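Local coordinates for protein alkyl hydroperoxide reductase AhpD (Deinococcus radiodurans R1, PDB 6K40) that probably acts as a peroxiredoxin-type alkyl hydroperoxide reductase of the AhpD-like family, contributing to antioxidant defence, at residues A[128-138]-A[150-159]. Sequence-based numbering, arbitrary orientation.
Sequences REQAMCAYAEK and DLAPLRAAGL
Helix 127-141 and the short helix 151-156 pack as a near-antiparallel pair, with Arg128 meeting Ala157 at one end and Lys138 meeting Asp150 at the other. The axes of the two short segments come within 8.9 Å, with their directions 155° apart. Helix 151-156 closes in a Schellman motif, with Gly158 in the positive-phi position. Arg128 grips this turn side-on. Its NE and NH2 both donate to Ala157 O, NE at 3.1 Å, from the same face of the peptide plane. Neither bond is straight; the N-H...O angle from Arg128 NE is 141°. Leu159 CD1 sits over the centre of the guanidinium, 3.5 Å from Arg128 CZ. Arg128 NH1 turns instead to Glu78, in a salt bridge.

Between the ends the packing is mostly apolar. Ala131 CB meets Pro153 CB at 3.8 Å. Leu154 works with both branches: CD2 reaches Ala131 and Met132, while CD1 lies over the Tyr135 ring in a CH-pi contact, 3.8 Å from its centroid. With CG anti to the backbone N (chi1 -166°), the Tyr135 ring extends toward the short helix. Leu151 CD2 touches Tyr135 OH at 3.4 Å.

Lys138, extended beyond CG, reaches the Asp150 carboxylate. Its NZ forms a salt bridge to Asp150 OD2, on the syn side and somewhat out of the carboxylate plane, at 3.0 Å, with a weak hydrogen bond to OD1. Asp150 OD2 also accepts from Thr147 N, and Lys138 NZ donates to Glu145 O, so the salt bridge is tied into the connecting loop. Polar grips at both ends thus bracket the largely apolar middle, and the Arg128 charge, shared between Glu78 and a helix C-terminus, would be favourably placed against the helix dipole.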
ATOM      1  N   ARG A 128       9.196  -5.500 -19.412  1.00 26.05           N
ATOM      2  CA  ARG A 128       7.797  -5.763 -19.710  1.00 24.75           C
ATOM      3  C   ARG A 128       6.910  -5.398 -18.529  1.00 22.53           C
ATOM      4  O   ARG A 128       5.843  -4.801 -18.713  1.00 22.92           O
ATOM      5  CB  ARG A 128       7.618  -7.230 -20.090  1.00 24.82           C
ATOM      6  CG  ARG A 128       6.177  -7.687 -20.097  1.00 24.94           C
ATOM      7  CD  ARG A 128       6.108  -9.184 -20.225  1.00 26.27           C
ATOM      8  NE  ARG A 128       6.029  -9.596 -21.619  1.00 28.56           N
ATOM      9  CZ  ARG A 128       5.018 -10.288 -22.128  1.00 25.92           C
ATOM     10  NH1 ARG A 128       4.006 -10.642 -21.348  1.00 24.46           N
ATOM     11  NH2 ARG A 128       5.024 -10.627 -23.411  1.00 23.79           N
ATOM     12  N   GLU A 129       7.339  -5.736 -17.310  1.00 23.20           N
ATOM     13  CA  GLU A 129       6.562  -5.367 -16.131  1.00 22.54           C
ATOM     14  C   GLU A 129       6.488  -3.854 -15.986  1.00 20.65           C
ATOM     15  O   GLU A 129       5.441  -3.311 -15.621  1.00 19.91           O
ATOM     16  CB  GLU A 129       7.165  -6.003 -14.878  1.00 22.70           C
ATOM     17  CG  GLU A 129       7.037  -7.518 -14.832  1.00 24.23           C
ATOM     18  CD  GLU A 129       7.913  -8.154 -13.766  1.00 26.95           C
ATOM     19  OE1 GLU A 129       8.985  -7.590 -13.452  1.00 27.99           O
ATOM     20  OE2 GLU A 129       7.532  -9.226 -13.248  1.00 27.20           O
ATOM     21  N   GLN A 130       7.589  -3.158 -16.278  1.00 21.96           N
ATOM     22  CA  GLN A 130       7.586  -1.700 -16.225  1.00 21.50           C
ATOM     23  C   GLN A 130       6.598  -1.116 -17.223  1.00 20.33           C
ATOM     24  O   GLN A 130       5.825  -0.210 -16.890  1.00 19.69           O
ATOM     25  CB  GLN A 130       8.987  -1.163 -16.497  1.00 23.75           C
ATOM     26  CG  GLN A 130       9.971  -1.393 -15.378  1.00 27.42           C
ATOM     27  CD  GLN A 130      11.365  -0.937 -15.742  1.00 29.35           C
ATOM     28  OE1 GLN A 130      11.575   0.220 -16.105  1.00 30.57           O
ATOM     29  NE2 GLN A 130      12.328  -1.846 -15.649  1.00 30.37           N
ATOM     30  N   ALA A 131       6.627  -1.608 -18.466  1.00 20.74           N
ATOM     31  CA  ALA A 131       5.696  -1.116 -19.477  1.00 20.07           C
ATOM     32  C   ALA A 131       4.254  -1.374 -19.063  1.00 19.90           C
ATOM     33  O   ALA A 131       3.393  -0.490 -19.174  1.00 20.73           O
ATOM     34  CB  ALA A 131       5.996  -1.761 -20.830  1.00 20.44           C
ATOM     35  N   MET A 132       3.971  -2.586 -18.582  1.00 18.65           N
ATOM     36  CA  MET A 132       2.610  -2.920 -18.179  1.00 20.06           C
ATOM     37  C   MET A 132       2.156  -2.059 -17.007  1.00 18.52           C
ATOM     38  O   MET A 132       1.002  -1.622 -16.964  1.00 18.04           O
ATOM     39  CB  MET A 132       2.513  -4.408 -17.842  1.00 22.53           C
ATOM     40  CG  MET A 132       2.621  -5.310 -19.064  1.00 24.81           C
ATOM     41  SD  MET A 132       2.582  -7.071 -18.682  1.00 28.00           S
ATOM     42  CE  MET A 132       0.836  -7.301 -18.347  1.00 27.12           C
ATOM     43  N   CYS A 133       3.061  -1.771 -16.064  1.00 18.32           N
ATOM     44  CA  CYS A 133       2.673  -0.991 -14.894  1.00 17.66           C
ATOM     45  C   CYS A 133       2.469   0.476 -15.249  1.00 17.91           C
ATOM     46  O   CYS A 133       1.531   1.112 -14.756  1.00 17.78           O
ATOM     47  CB  CYS A 133       3.729  -1.125 -13.794  1.00 19.62           C
ATOM     48  SG  CYS A 133       3.760  -2.712 -12.923  1.00 21.89           S
ATOM     49  N   ALA A 134       3.314   1.019 -16.127  1.00 17.52           N
ATOM     50  CA  ALA A 134       3.113   2.388 -16.591  1.00 18.24           C
ATOM     51  C   ALA A 134       1.803   2.520 -17.352  1.00 18.92           C
ATOM     52  O   ALA A 134       1.058   3.491 -17.163  1.00 19.70           O
ATOM     53  CB  ALA A 134       4.288   2.828 -17.466  1.00 16.04           C
ATOM     54  N   TYR A 135       1.502   1.545 -18.215  1.00 19.84           N
ATOM     55  CA  TYR A 135       0.240   1.569 -18.945  1.00 17.69           C
ATOM     56  C   TYR A 135      -0.949   1.470 -17.996  1.00 16.46           C
ATOM     57  O   TYR A 135      -1.939   2.195 -18.152  1.00 15.55           O
ATOM     58  CB  TYR A 135       0.209   0.440 -19.976  1.00 17.88           C
ATOM     59  CG  TYR A 135      -0.894   0.592 -20.997  1.00 18.27           C
ATOM     60  CD1 TYR A 135      -0.698   1.332 -22.156  1.00 18.89           C
ATOM     61  CD2 TYR A 135      -2.133  -0.003 -20.798  1.00 16.42           C
ATOM     62  CE1 TYR A 135      -1.709   1.474 -23.091  1.00 19.90           C
ATOM     63  CE2 TYR A 135      -3.148   0.133 -21.727  1.00 17.80           C
ATOM     64  CZ  TYR A 135      -2.931   0.871 -22.869  1.00 18.80           C
ATOM     65  OH  TYR A 135      -3.942   1.008 -23.790  1.00 17.29           O
ATOM     66  N   ALA A 136      -0.872   0.571 -17.010  1.00 16.55           N
ATOM     67  CA  ALA A 136      -1.957   0.437 -16.043  1.00 15.14           C
ATOM     68  C   ALA A 136      -2.170   1.733 -15.276  1.00 16.73           C
ATOM     69  O   ALA A 136      -3.312   2.164 -15.068  1.00 14.91           O
ATOM     70  CB  ALA A 136      -1.663  -0.715 -15.083  1.00 15.15           C
ATOM     71  N   GLU A 137      -1.078   2.375 -14.854  1.00 17.94           N
ATOM     72  CA  GLU A 137      -1.203   3.621 -14.111  1.00 16.75           C
ATOM     73  C   GLU A 137      -1.827   4.712 -14.968  1.00 16.08           C
ATOM     74  O   GLU A 137      -2.711   5.444 -14.505  1.00 16.07           O
ATOM     75  CB  GLU A 137       0.164   4.062 -13.589  1.00 15.84           C
ATOM     76  CG  GLU A 137       0.139   5.409 -12.888  1.00 16.91           C
ATOM     77  CD  GLU A 137       1.129   5.491 -11.746  1.00 18.30           C
ATOM     78  OE1 GLU A 137       1.634   4.434 -11.314  1.00 19.04           O
ATOM     79  OE2 GLU A 137       1.398   6.615 -11.276  1.00 19.33           O
ATOM     80  N   LYS A 138      -1.393   4.834 -16.224  1.00 17.89           N
ATOM     81  CA  LYS A 138      -1.971   5.863 -17.079  1.00 18.50           C
ATOM     82  C   LYS A 138      -3.452   5.603 -17.331  1.00 18.70           C
ATOM     83  O   LYS A 138      -4.269   6.530 -17.272  1.00 18.74           O
ATOM     84  CB  LYS A 138      -1.212   5.961 -18.402  1.00 18.75           C
ATOM     85  CG  LYS A 138      -1.423   7.299 -19.092  1.00 19.66           C
ATOM     86  CD  LYS A 138      -1.062   7.275 -20.568  1.00 20.70           C
ATOM     87  CE  LYS A 138      -1.711   8.451 -21.289  1.00 20.31           C
ATOM     88  NZ  LYS A 138      -0.976   8.867 -22.513  1.00 20.82           N
ATOM     89  N   ASP A 150       0.644   4.744 -26.932  1.00 19.35           N
ATOM     90  CA  ASP A 150       0.795   4.096 -25.635  1.00 19.76           C
ATOM     91  C   ASP A 150       0.910   2.582 -25.749  1.00 19.94           C
ATOM     92  O   ASP A 150       1.386   1.936 -24.808  1.00 20.92           O
ATOM     93  CB  ASP A 150      -0.381   4.457 -24.724  1.00 20.11           C
ATOM     94  CG  ASP A 150      -0.402   5.926 -24.355  1.00 21.16           C
ATOM     95  OD1 ASP A 150       0.682   6.506 -24.147  1.00 22.58           O
ATOM     96  OD2 ASP A 150      -1.506   6.499 -24.270  1.00 22.90           O
ATOM     97  N   LEU A 151       0.483   1.995 -26.868  1.00 20.35           N
ATOM     98  CA  LEU A 151       0.639   0.557 -27.040  1.00 21.67           C
ATOM     99  C   LEU A 151       2.054   0.169 -27.446  1.00 22.78           C
ATOM    100  O   LEU A 151       2.412  -1.010 -27.338  1.00 23.29           O
ATOM    101  CB  LEU A 151      -0.349   0.032 -28.084  1.00 21.29           C
ATOM    102  CG  LEU A 151      -1.838   0.245 -27.812  1.00 23.19           C
ATOM    103  CD1 LEU A 151      -2.667  -0.360 -28.939  1.00 23.31           C
ATOM    104  CD2 LEU A 151      -2.250  -0.327 -26.458  1.00 21.20           C
ATOM    105  N   ALA A 152       2.864   1.131 -27.892  1.00 22.84           N
ATOM    106  CA  ALA A 152       4.197   0.810 -28.400  1.00 22.09           C
ATOM    107  C   ALA A 152       5.075   0.081 -27.386  1.00 22.69           C
ATOM    108  O   ALA A 152       5.698  -0.926 -27.765  1.00 22.10           O
ATOM    109  CB  ALA A 152       4.873   2.086 -28.912  1.00 20.73           C
ATOM    110  N   PRO A 153       5.189   0.512 -26.120  1.00 20.75           N
ATOM    111  CA  PRO A 153       6.002  -0.276 -25.173  1.00 21.64           C
ATOM    112  C   PRO A 153       5.485  -1.689 -24.974  1.00 22.17           C
ATOM    113  O   PRO A 153       6.279  -2.638 -24.923  1.00 23.17           O
ATOM    114  CB  PRO A 153       5.928   0.549 -23.880  1.00 22.68           C
ATOM    115  CG  PRO A 153       5.593   1.933 -24.331  1.00 21.83           C
ATOM    116  CD  PRO A 153       4.676   1.744 -25.491  1.00 20.37           C
ATOM    117  N   LEU A 154       4.162  -1.854 -24.872  1.00 21.44           N
ATOM    118  CA  LEU A 154       3.583  -3.182 -24.701  1.00 22.06           C
ATOM    119  C   LEU A 154       3.983  -4.104 -25.845  1.00 23.67           C
ATOM    120  O   LEU A 154       4.360  -5.261 -25.620  1.00 23.92           O
ATOM    121  CB  LEU A 154       2.061  -3.079 -24.593  1.00 20.87           C
ATOM    122  CG  LEU A 154       1.520  -2.208 -23.453  1.00 20.92           C
ATOM    123  CD1 LEU A 154      -0.006  -2.203 -23.446  1.00 16.20           C
ATOM    124  CD2 LEU A 154       2.062  -2.666 -22.104  1.00 16.38           C
ATOM    125  N   ARG A 155       3.905  -3.611 -27.082  1.00 24.23           N
ATOM    126  CA  ARG A 155       4.347  -4.409 -28.218  1.00 22.88           C
ATOM    127  C   ARG A 155       5.855  -4.631 -28.194  1.00 21.89           C
ATOM    128  O   ARG A 155       6.330  -5.681 -28.641  1.00 21.01           O
ATOM    129  CB  ARG A 155       3.918  -3.745 -29.527  1.00 22.77           C
ATOM    130  CG  ARG A 155       2.418  -3.798 -29.764  1.00 23.34           C
ATOM    131  CD  ARG A 155       2.052  -3.449 -31.198  1.00 25.60           C
ATOM    132  NE  ARG A 155       0.650  -3.756 -31.472  1.00 25.93           N
ATOM    133  CZ  ARG A 155      -0.288  -2.842 -31.698  1.00 24.15           C
ATOM    134  NH1 ARG A 155       0.021  -1.554 -31.684  1.00 21.69           N
ATOM    135  NH2 ARG A 155      -1.538  -3.218 -31.935  1.00 24.49           N
ATOM    136  N   ALA A 156       6.622  -3.677 -27.655  1.00 22.74           N
ATOM    137  CA  ALA A 156       8.064  -3.879 -27.560  1.00 21.86           C
ATOM    138  C   ALA A 156       8.401  -4.971 -26.556  1.00 23.29           C
ATOM    139  O   ALA A 156       9.460  -5.600 -26.656  1.00 23.73           O
ATOM    140  CB  ALA A 156       8.762  -2.573 -27.184  1.00 19.62           C
ATOM    141  N   ALA A 157       7.523  -5.198 -25.584  1.00 25.03           N
ATOM    142  CA  ALA A 157       7.688  -6.254 -24.596  1.00 22.77           C
ATOM    143  C   ALA A 157       7.168  -7.604 -25.073  1.00 21.29           C
ATOM    144  O   ALA A 157       7.158  -8.559 -24.289  1.00 22.16           O
ATOM    145  CB  ALA A 157       6.985  -5.861 -23.294  1.00 22.76           C
ATOM    146  N   GLY A 158       6.729  -7.709 -26.323  1.00 19.49           N
ATOM    147  CA  GLY A 158       6.294  -8.981 -26.865  1.00 21.18           C
ATOM    148  C   GLY A 158       4.847  -9.350 -26.626  1.00 23.47           C
ATOM    149  O   GLY A 158       4.501 -10.530 -26.748  1.00 25.52           O
ATOM    150  N   LEU A 159       3.987  -8.390 -26.294  1.00 23.55           N
ATOM    151  CA  LEU A 159       2.582  -8.687 -26.047  1.00 22.68           C
ATOM    152  C   LEU A 159       1.815  -8.715 -27.364  1.00 22.53           C
ATOM    153  O   LEU A 159       1.828  -7.738 -28.122  1.00 20.34           O
ATOM    154  CB  LEU A 159       1.978  -7.658 -25.094  1.00 20.17           C
ATOM    155  CG  LEU A 159       2.153  -7.948 -23.601  1.00 21.55           C
ATOM    156  CD1 LEU A 159       3.432  -7.323 -23.077  1.00 21.44           C
ATOM    157  CD2 LEU A 159       0.952  -7.447 -22.815  1.00 21.63           C
TER